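PDB 2P0O: DUF871 domain-containing protein from Enterococcus faecalis, which is of unknown function but is probably a 6-phospho-N-acetylmuramidase acting in the recovery of cell-wall sugars. Local coordinates for residues E13-T16 with N17-I21; V68-S71 with G72-K76; I116-A120 with S121-L125; R253-K256 with R257-G260. All blocks are in the same frame, centred on the assembly; numbering follows the deposited sequence.

Interaction 1. Residues E13-T16 with N17-I21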
loop_
_atom_site.group_PDB
_atom_site.type_symbol
_atom_site.label_atom_id
_atom_site.label_comp_id
_atom_site.label_asym_id
_atom_site.label_seq_id
_atom_site.Cartn_x
_atom_site.Cartn_y
_atom_site.Cartn_z
ATOM N N GLU A 13 -8.005 -15.608 -15.535
ATOM C CA GLU A 13 -7.796 -16.984 -15.095
ATOM C C GLU A 13 -8.944 -17.386 -14.143
ATOM O O GLU A 13 -9.643 -16.522 -13.597
ATOM C CB GLU A 13 -6.406 -17.088 -14.427
ATOM C CG GLU A 13 -5.184 -17.060 -15.429
ATOM C CD GLU A 13 -4.416 -15.705 -15.499
ATOM O OE1 GLU A 13 -4.422 -14.913 -14.513
ATOM O OE2 GLU A 13 -3.775 -15.453 -16.559
ATOM N N GLU A 14 -9.164 -18.683 -13.957
ATOM C CA GLU A 14 -10.223 -19.145 -13.041
ATOM C C GLU A 14 -9.850 -18.800 -11.594
ATOM O O GLU A 14 -8.665 -18.886 -11.223
ATOM C CB GLU A 14 -10.500 -20.643 -13.219
ATOM C CG GLU A 14 -11.631 -21.214 -12.338
ATOM C CD GLU A 14 -12.978 -20.505 -12.528
ATOM O OE1 GLU A 14 -13.722 -20.867 -13.485
ATOM O OE2 GLU A 14 -13.291 -19.598 -11.704
ATOM N N ILE A 15 -10.840 -18.357 -10.810
ATOM C CA ILE A 15 -10.602 -17.932 -9.424
ATOM C C ILE A 15 -10.217 -19.132 -8.560
ATOM O O ILE A 15 -11.072 -19.930 -8.208
ATOM C CB ILE A 15 -11.816 -17.188 -8.793
ATOM C CG1 ILE A 15 -12.341 -16.086 -9.724
ATOM C CG2 ILE A 15 -11.421 -16.575 -7.442
ATOM C CD1 ILE A 15 -13.575 -15.347 -9.190
ATOM N N THR A 16 -8.923 -19.247 -8.249
ATOM C CA THR A 16 -8.383 -20.348 -7.445
ATOM C C THR A 16 -8.814 -20.242 -5.991
ATOM O O THR A 16 -9.336 -19.185 -5.567
ATOM C CB THR A 16 -6.849 -20.375 -7.467
ATOM O OG1 THR A 16 -6.351 -19.151 -6.923
ATOM C CG2 THR A 16 -6.316 -20.550 -8.884
ATOM N N ASN A 17 -8.565 -21.329 -5.209
ATOM C CA ASN A 17 -8.850 -21.275 -3.775
ATOM C C ASN A 17 -7.852 -20.364 -3.063
ATOM O O ASN A 17 -8.227 -19.614 -2.136
ATOM C CB ASN A 17 -8.879 -22.687 -3.208
ATOM C CG ASN A 17 -10.001 -23.522 -3.839
ATOM O OD1 ASN A 17 -10.980 -22.967 -4.351
ATOM N ND2 ASN A 17 -9.865 -24.853 -3.802
ATOM N N ASP A 18 -6.598 -20.389 -3.543
ATOM C CA ASP A 18 -5.596 -19.456 -3.084
ATOM C C ASP A 18 -6.074 -18.015 -3.214
ATOM O O ASP A 18 -5.973 -17.264 -2.272
ATOM C CB ASP A 18 -4.238 -19.693 -3.765
ATOM C CG ASP A 18 -3.656 -21.074 -3.405
ATOM O OD1 ASP A 18 -4.075 -21.655 -2.375
ATOM O OD2 ASP A 18 -2.803 -21.592 -4.158
ATOM N N THR A 19 -6.680 -17.671 -4.340
ATOM C CA THR A 19 -7.204 -16.329 -4.538
ATOM C C THR A 19 -8.311 -15.947 -3.549
ATOM O O THR A 19 -8.286 -14.845 -2.980
ATOM C CB THR A 19 -7.628 -16.128 -6.003
ATOM O OG1 THR A 19 -6.461 -16.281 -6.822
ATOM C CG2 THR A 19 -8.236 -14.737 -6.225
ATOM N N ILE A 20 -9.256 -16.853 -3.343
ATOM C CA ILE A 20 -10.319 -16.687 -2.347
ATOM C C ILE A 20 -9.738 -16.558 -0.917
ATOM O O ILE A 20 -10.054 -15.602 -0.197
ATOM C CB ILE A 20 -11.390 -17.811 -2.493
ATOM C CG1 ILE A 20 -12.090 -17.666 -3.848
ATOM C CG2 ILE A 20 -12.401 -17.794 -1.343
ATOM C CD1 ILE A 20 -12.867 -18.890 -4.288
ATOM N N ILE A 21 -8.880 -17.498 -0.523
ATOM C CA ILE A 21 -8.129 -17.400 0.747
ATOM C C ILE A 21 -7.508 -16.006 0.910
ATOM O O ILE A 21 -7.724 -15.325 1.920
ATOM C CB ILE A 21 -7.065 -18.523 0.877
ATOM C CG1 ILE A 21 -7.752 -19.852 1.145
ATOM C CG2 ILE A 21 -6.123 -18.262 2.037
ATOM C CD1 ILE A 21 -6.965 -21.083 0.689
HETATM O O HOH W 1 -12.435 -21.703 -6.654
#
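Thr-16 and Thr-19 face each other at the start of helix 17-28, and the side chain of Thr-16 carries most of the contact. Its CB lies beside the next amide, 3.0 Å from Asn-17 N. From there OG1 is tucked between the backbone N and the carbonyl carbon (chi1 61°), a rotation that turns the hydroxyl forward over the first turn. OG1 lies 3.8 Å from CB of Asp-18 and ends 2.9 Å from OG1 of Thr-19, the two hydroxyls sharing a hydrogen bond in which either may give the proton. The two side chains meet nearly at right angles. Thr-16 occupies the N-cap position of the first helix of the TIM barrel, the one that follows strand 4-8, and its own carbonyl opens the helical bonding: Ile-20 N donates to Thr-16 O at 3.2 Å, nearly straight at 165°. The apolar part of the contact is made by Ile-15. Its CG2 methyl reaches CG1 of Ile-20 at 3.8 Å and the CG2 methyl of Thr-19 at 3.9 Å, crossing both side chains at about a right angle. Ile-15 and Ile-20 also touch helix 48-62, Ile-15 at Asp-54 and Leu-55 and Ile-20 at Ile-58, which ties the cap to the neighbouring barrel helix. A water gives one proton to Ile-15 O and the other to OD1 of Asn-17 (3.0 Å), bridging the loop to the first helical residue. One step earlier, Ile-15 N donates to OE2 of Glu-14 at 2.9 Å, on the anti side of the carboxylate.

Interaction 2. Residues V68-S71 with G72-K76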
loop_
_atom_site.group_PDB
_atom_site.type_symbol
_atom_site.label_atom_id
_atom_site.label_comp_id
_atom_site.label_asym_id
_atom_site.label_seq_id
_atom_site.Cartn_x
_atom_site.Cartn_y
_atom_site.Cartn_z
ATOM N N VAL A 68 -14.585 -2.201 -11.697
ATOM C CA VAL A 68 -14.248 -2.966 -12.893
ATOM C C VAL A 68 -13.779 -2.046 -14.032
ATOM O O VAL A 68 -14.529 -1.186 -14.525
ATOM C CB VAL A 68 -15.430 -3.845 -13.410
ATOM C CG1 VAL A 68 -15.056 -4.554 -14.704
ATOM C CG2 VAL A 68 -15.912 -4.866 -12.349
ATOM N N ASP A 69 -12.541 -2.244 -14.458
ATOM C CA ASP A 69 -12.016 -1.526 -15.595
ATOM C C ASP A 69 -12.266 -2.396 -16.830
ATOM O O ASP A 69 -11.770 -3.517 -16.936
ATOM C CB ASP A 69 -10.537 -1.203 -15.380
ATOM C CG ASP A 69 -9.912 -0.464 -16.558
ATOM O OD1 ASP A 69 -9.707 -1.075 -17.626
ATOM O OD2 ASP A 69 -9.601 0.728 -16.411
ATOM N N ILE A 70 -13.062 -1.873 -17.751
ATOM C CA ILE A 70 -13.542 -2.656 -18.887
ATOM C C ILE A 70 -13.860 -1.727 -20.053
ATOM O O ILE A 70 -14.348 -0.608 -19.851
ATOM C CB ILE A 70 -14.793 -3.494 -18.470
ATOM C CG1 ILE A 70 -15.225 -4.483 -19.550
ATOM C CG2 ILE A 70 -15.950 -2.595 -18.027
ATOM C CD1 ILE A 70 -16.306 -5.451 -19.053
ATOM N N SER A 71 -13.573 -2.180 -21.271
ATOM C CA SER A 71 -13.911 -1.399 -22.453
ATOM C C SER A 71 -15.414 -1.475 -22.697
ATOM O O SER A 71 -16.077 -2.421 -22.250
ATOM C CB SER A 71 -13.146 -1.895 -23.677
ATOM O OG SER A 71 -13.736 -3.074 -24.195
ATOM N N GLY A 72 -15.933 -0.463 -23.395
ATOM C CA GLY A 72 -17.352 -0.388 -23.776
ATOM C C GLY A 72 -17.856 -1.634 -24.476
ATOM O O GLY A 72 -18.975 -2.089 -24.194
ATOM N N GLU A 73 -17.015 -2.181 -25.369
ATOM C CA GLU A 73 -17.332 -3.379 -26.178
ATOM C C GLU A 73 -17.280 -4.671 -25.375
ATOM O O GLU A 73 -18.165 -5.520 -25.510
ATOM C CB GLU A 73 -16.427 -3.492 -27.420
ATOM C CG GLU A 73 -16.975 -2.813 -28.682
ATOM C CD GLU A 73 -18.514 -2.753 -28.720
ATOM O OE1 GLU A 73 -19.184 -3.811 -28.868
ATOM O OE2 GLU A 73 -19.054 -1.629 -28.596
ATOM N N ALA A 74 -16.253 -4.808 -24.538
ATOM C CA ALA A 74 -16.140 -5.944 -23.626
ATOM C C ALA A 74 -17.317 -6.033 -22.641
ATOM O O ALA A 74 -17.712 -7.139 -22.240
ATOM C CB ALA A 74 -14.827 -5.902 -22.886
ATOM N N LEU A 75 -17.880 -4.880 -22.262
ATOM C CA LEU A 75 -19.055 -4.838 -21.387
ATOM C C LEU A 75 -20.310 -5.356 -22.092
ATOM O O LEU A 75 -21.061 -6.141 -21.520
ATOM C CB LEU A 75 -19.301 -3.419 -20.873
ATOM C CG LEU A 75 -20.527 -3.231 -19.977
ATOM C CD1 LEU A 75 -20.276 -3.802 -18.589
ATOM C CD2 LEU A 75 -20.920 -1.758 -19.916
ATOM N N LYS A 76 -20.536 -4.896 -23.320
ATOM C CA LYS A 76 -21.664 -5.364 -24.127
ATOM C C LYS A 76 -21.504 -6.833 -24.484
ATOM O O LYS A 76 -22.458 -7.598 -24.390
ATOM C CB LYS A 76 -21.832 -4.510 -25.383
ATOM C CG LYS A 76 -22.414 -3.131 -25.100
ATOM C CD LYS A 76 -21.894 -2.078 -26.078
ATOM C CE LYS A 76 -22.834 -1.856 -27.248
ATOM N NZ LYS A 76 -22.414 -0.666 -28.034
#
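Ser-71 and Ala-74 are joined by a capping bond: Ala-74 N donates to Ser-71 OG at 3.1 Å, with an N-H...O angle of 163°. The hydroxyl is brought there by a chi1 of 78°, which folds OG forward over the first turn and also sets it against the methyl of Ala-74, 3.3 Å from CB. The carbonyl of the same serine is used as well, taking the N-H of Leu-75 at 3.0 Å, so Ser-71 accepts from two successive amides, one on its side chain and one on its backbone. Ser-71 is thus the N-cap of the short helix 72-76, which follows almost directly on strand 65-70 of the TIM barrel; the chain turns sharply here, with 107° between the directions of segment 68-70 and the helix. Apolar contacts join the strand end to the helix. With CG1 anti to the backbone N, Ile-70 extends its longer branch against the helix: CG1 rests 3.6 Å from CB of Ala-74, while CD1 goes on to CB of Leu-75 at 4.1 Å. Met-98 of the adjoining strand 95-98 touches both Ile-70 and Leu-75, and Phe-80 and Phe-82 also pack on Leu-75. The charged pair lies along the helix itself, where Lys-76 NZ forms a salt bridge of 3.5 Å with OE2 of Glu-73, both side chains leading away from the strand.

Interaction 3. Residues I116-A120 with S121-L125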
loop_
_atom_site.group_PDB
_atom_site.type_symbol
_atom_site.label_atom_id
_atom_site.label_comp_id
_atom_site.label_asym_id
_atom_site.label_seq_id
_atom_site.Cartn_x
_atom_site.Cartn_y
_atom_site.Cartn_z
ATOM N N ILE A 116 -17.877 5.796 -10.554
ATOM C CA ILE A 116 -17.323 5.930 -11.901
ATOM C C ILE A 116 -15.806 6.140 -11.832
ATOM O O ILE A 116 -15.322 7.063 -11.175
ATOM C CB ILE A 116 -18.055 7.052 -12.681
ATOM C CG1 ILE A 116 -19.498 6.619 -13.013
ATOM C CG2 ILE A 116 -17.299 7.457 -13.959
ATOM C CD1 ILE A 116 -19.611 5.321 -13.847
ATOM N N GLY A 117 -15.070 5.236 -12.468
ATOM C CA GLY A 117 -13.623 5.313 -12.530
ATOM C C GLY A 117 -13.220 6.196 -13.694
ATOM O O GLY A 117 -13.678 6.005 -14.820
ATOM N N LEU A 118 -12.389 7.191 -13.401
ATOM C CA LEU A 118 -11.746 8.008 -14.430
ATOM C C LEU A 118 -10.255 7.647 -14.505
ATOM O O LEU A 118 -9.703 6.993 -13.607
ATOM C CB LEU A 118 -11.902 9.491 -14.125
ATOM C CG LEU A 118 -13.303 9.970 -13.750
ATOM C CD1 LEU A 118 -13.217 11.409 -13.272
ATOM C CD2 LEU A 118 -14.233 9.846 -14.960
ATOM N N ASN A 119 -9.629 8.070 -15.589
ATOM C CA ASN A 119 -8.221 7.856 -15.776
ATOM C C ASN A 119 -7.506 9.133 -15.305
ATOM O O ASN A 119 -7.624 10.175 -15.922
ATOM C CB ASN A 119 -7.954 7.513 -17.244
ATOM C CG ASN A 119 -6.473 7.244 -17.528
ATOM O OD1 ASN A 119 -5.588 7.705 -16.801
ATOM N ND2 ASN A 119 -6.207 6.480 -18.575
ATOM N N ALA A 120 -6.806 9.049 -14.181
ATOM C CA ALA A 120 -6.153 10.215 -13.562
ATOM C C ALA A 120 -5.257 11.005 -14.519
ATOM O O ALA A 120 -5.251 12.238 -14.483
ATOM C CB ALA A 120 -5.392 9.803 -12.308
ATOM N N SER A 121 -4.570 10.302 -15.422
ATOM C CA SER A 121 -3.613 10.897 -16.352
ATOM C C SER A 121 -4.215 11.558 -17.588
ATOM O O SER A 121 -3.581 12.432 -18.173
ATOM C CB SER A 121 -2.630 9.834 -16.836
ATOM O OG SER A 121 -2.125 9.123 -15.720
ATOM N N THR A 122 -5.397 11.137 -18.023
ATOM C CA THR A 122 -5.953 11.672 -19.270
ATOM C C THR A 122 -7.144 12.590 -19.058
ATOM O O THR A 122 -7.544 13.292 -19.994
ATOM C CB THR A 122 -6.445 10.561 -20.225
ATOM O OG1 THR A 122 -7.593 9.902 -19.647
ATOM C CG2 THR A 122 -5.322 9.553 -20.545
ATOM N N ILE A 123 -7.739 12.555 -17.865
ATOM C CA ILE A 123 -8.918 13.378 -17.639
ATOM C C ILE A 123 -8.528 14.840 -17.845
ATOM O O ILE A 123 -7.528 15.310 -17.298
ATOM C CB ILE A 123 -9.632 13.109 -16.261
ATOM C CG1 ILE A 123 -10.998 13.808 -16.191
ATOM C CG2 ILE A 123 -8.801 13.576 -15.087
ATOM C CD1 ILE A 123 -12.119 13.160 -16.997
ATOM N N THR A 124 -9.298 15.526 -18.681
ATOM C CA THR A 124 -9.062 16.939 -18.988
ATOM C C THR A 124 -10.010 17.831 -18.199
ATOM O O THR A 124 -11.073 17.386 -17.758
ATOM C CB THR A 124 -9.268 17.250 -20.496
ATOM O OG1 THR A 124 -10.660 17.152 -20.809
ATOM C CG2 THR A 124 -8.459 16.296 -21.393
ATOM N N LEU A 125 -9.634 19.104 -18.058
ATOM C CA LEU A 125 -10.501 20.112 -17.437
ATOM C C LEU A 125 -11.847 20.260 -18.161
ATOM O O LEU A 125 -12.853 20.647 -17.548
ATOM C CB LEU A 125 -9.781 21.459 -17.357
ATOM C CG LEU A 125 -10.148 22.409 -16.200
ATOM C CD1 LEU A 125 -8.919 23.227 -15.774
ATOM C CD2 LEU A 125 -11.341 23.342 -16.510
HETATM O O HOH W 2 -5.266 14.395 -16.088
#
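Asn-119 meets Ser-121, Thr-122 and Ile-123 through both of its carbonyl oxygens, one in the backbone and one in the side chain. The backbone O accepts two N-H bonds. Ile-123 N donates at 3.1 Å, approaching nearly along the C=O axis, with a C=O...N angle of 171°. The other bond comes from Thr-122 N at 3.2 Å, from well above the carbonyl plane, 58° out of it. The side-chain oxygen OD1 accepts from Ser-121 N at 3.1 Å, the donor tilted somewhat from the plane of the amide. This bond depends on the trans setting of the asparagine, whose CG stands opposite the backbone N (chi1 -179°) and is thereby carried forward along the chain. Three consecutive amides, those of residues 121 to 123, thus each find an acceptor on Asn-119, that of Thr-122 the least well directed. Thr-122 lies crosswise to the asparagine side chain, its OG1 3.4 Å from Asn-119 CB and its CG2 near ND2. Two further carbonyls, Ala-120 O and Ile-123 O, are bridged by one water that donates to each at 2.7 Å. The apolar part of the contact is CD1 of Leu-118 against CD1 of Ile-123, 4.3 Å apart, and Trp-166 and Leu-167 of helix 157-169 also touch Ile-123. Farther on, Thr-124 OG1 makes a weak hydrogen bond with Glu-126 N. The bonds to OD1 and O of Asn-119 make an Asx turn and a beta turn that start at the same residue, in the loop leading from TIM-barrel strand 115-119 to helix 125-133.

Interaction 4. Residues R253-K256 with R257-G260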
loop_
_atom_site.group_PDB
_atom_site.type_symbol
_atom_site.label_atom_id
_atom_site.label_comp_id
_atom_site.label_asym_id
_atom_site.label_seq_id
_atom_site.Cartn_x
_atom_site.Cartn_y
_atom_site.Cartn_z
ATOM N N ARG A 253 25.668 -8.610 23.151
ATOM C CA ARG A 253 25.050 -8.759 24.473
ATOM C C ARG A 253 23.813 -7.861 24.641
ATOM O O ARG A 253 23.018 -8.066 25.554
ATOM C CB ARG A 253 26.065 -8.432 25.576
ATOM C CG ARG A 253 25.441 -8.044 26.956
ATOM C CD ARG A 253 26.459 -7.792 28.097
ATOM N NE ARG A 253 27.448 -8.867 28.162
ATOM C CZ ARG A 253 28.648 -8.796 27.588
ATOM N NH1 ARG A 253 29.482 -9.833 27.666
ATOM N NH2 ARG A 253 29.007 -7.683 26.931
ATOM N N TYR A 254 23.650 -6.879 23.766
ATOM C CA TYR A 254 22.565 -5.923 23.912
ATOM C C TYR A 254 21.437 -6.142 22.930
ATOM O O TYR A 254 20.525 -5.307 22.832
ATOM C CB TYR A 254 23.104 -4.490 23.859
ATOM C CG TYR A 254 24.192 -4.332 24.872
ATOM C CD1 TYR A 254 23.910 -4.458 26.241
ATOM C CD2 TYR A 254 25.517 -4.159 24.483
ATOM C CE1 TYR A 254 24.922 -4.361 27.204
ATOM C CE2 TYR A 254 26.539 -4.062 25.443
ATOM C CZ TYR A 254 26.230 -4.164 26.793
ATOM O OH TYR A 254 27.216 -4.070 27.738
ATOM N N LEU A 255 21.481 -7.265 22.222
ATOM C CA LEU A 255 20.460 -7.556 21.225
ATOM C C LEU A 255 19.055 -7.629 21.841
ATOM O O LEU A 255 18.112 -7.049 21.294
ATOM C CB LEU A 255 20.787 -8.821 20.418
ATOM C CG LEU A 255 19.820 -9.198 19.273
ATOM C CD1 LEU A 255 19.677 -8.138 18.202
ATOM C CD2 LEU A 255 20.175 -10.557 18.630
ATOM N N LYS A 256 18.931 -8.316 22.974
ATOM C CA LYS A 256 17.638 -8.514 23.642
ATOM C C LYS A 256 17.043 -7.233 24.181
ATOM O O LYS A 256 15.824 -7.110 24.271
ATOM C CB LYS A 256 17.751 -9.541 24.767
ATOM C CG LYS A 256 18.276 -10.860 24.262
ATOM C CD LYS A 256 17.648 -12.094 24.921
ATOM C CE LYS A 256 17.708 -13.268 23.928
ATOM N NZ LYS A 256 17.401 -12.770 22.517
ATOM N N ARG A 257 17.901 -6.287 24.554
ATOM C CA ARG A 257 17.443 -4.988 24.987
ATOM C C ARG A 257 16.792 -4.269 23.848
ATOM O O ARG A 257 15.872 -3.484 24.065
ATOM C CB ARG A 257 18.605 -4.113 25.461
ATOM C CG ARG A 257 18.802 -4.104 26.926
ATOM C CD ARG A 257 19.665 -2.938 27.322
ATOM N NE ARG A 257 20.076 -3.098 28.713
ATOM C CZ ARG A 257 20.166 -2.109 29.598
ATOM N NH1 ARG A 257 20.548 -2.387 30.850
ATOM N NH2 ARG A 257 19.880 -0.849 29.245
ATOM N N ILE A 258 17.292 -4.476 22.635
ATOM C CA ILE A 258 16.730 -3.712 21.534
ATOM C C ILE A 258 15.594 -4.385 20.777
ATOM O O ILE A 258 14.848 -3.702 20.092
ATOM C CB ILE A 258 17.799 -3.010 20.597
ATOM C CG1 ILE A 258 18.052 -3.716 19.251
ATOM C CG2 ILE A 258 19.078 -2.533 21.357
ATOM C CD1 ILE A 258 17.843 -5.079 19.121
ATOM N N LEU A 259 15.471 -5.700 20.889
ATOM C CA LEU A 259 14.338 -6.415 20.299
ATOM C C LEU A 259 13.070 -6.066 21.098
ATOM O O LEU A 259 13.132 -5.940 22.314
ATOM C CB LEU A 259 14.598 -7.926 20.310
ATOM C CG LEU A 259 15.663 -8.488 19.336
ATOM C CD1 LEU A 259 15.949 -9.937 19.624
ATOM C CD2 LEU A 259 15.288 -8.306 17.837
ATOM N N GLY A 260 11.937 -5.900 20.419
ATOM C CA GLY A 260 10.686 -5.487 21.061
ATOM C C GLY A 260 10.153 -4.154 20.538
ATOM O O GLY A 260 10.610 -3.647 19.502
HETATM O O HOH W 3 20.439 -7.472 26.044
HETATM O O HOH W 4 13.864 -5.260 25.336
#
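This is a local contact along the short helix 255-258 and its two flanks, leading into strand 260-263 in the C-terminal part of the chain, and Leu-255 and Leu-259 are its main apolar pair. Leu-255 CG lies 4.0 Å from Leu-259 CD1, and the two side chains run at a slant to each other. The leucine reaches forward along the chain to Leu-259 because its CG is trans to the backbone N (chi1 -177°). The backbone bond that matches this spacing is Leu-259 N to Leu-255 O, at 3.0 Å. Before it, the bonds are weaker: Tyr-254 O, at the N-cap, receives weak bonds from Arg-257 N and Ile-258 N, the latter 3.3 Å away. One water accepts weakly from Arg-257 N and donates to Arg-253 O at 2.7 Å. The hydroxyl of Tyr-254 bonds to Glu-293 N. Tyr-254 and Ile-258 also touch strand 304-308. Barely more than one turn long, the helix is a connecting element between strands 242-247 and 260-263 in a domain whose family is grouped with the cyclophilin-like folds.

How the interactions relate
From the N terminus, interaction 1 comes first, in the loop after strand 4-8, where it starts helix 17-28. Interaction 2 follows at the end of strand 65-70 and interaction 3 at the end of strand 115-119, each turning the chain out of a strand of the same parallel barrel; their centres are about 17 Å apart and their nearest atoms about 7 Å. Arg-97 of strand 95-98 links the two strands, pairing with Asp-69 and bonding to Leu-118 O. Interaction 4 stands apart in the C-terminal domain, its centre about 41 Å from that of interaction 1. All four are in series, none enclosing or crossing another.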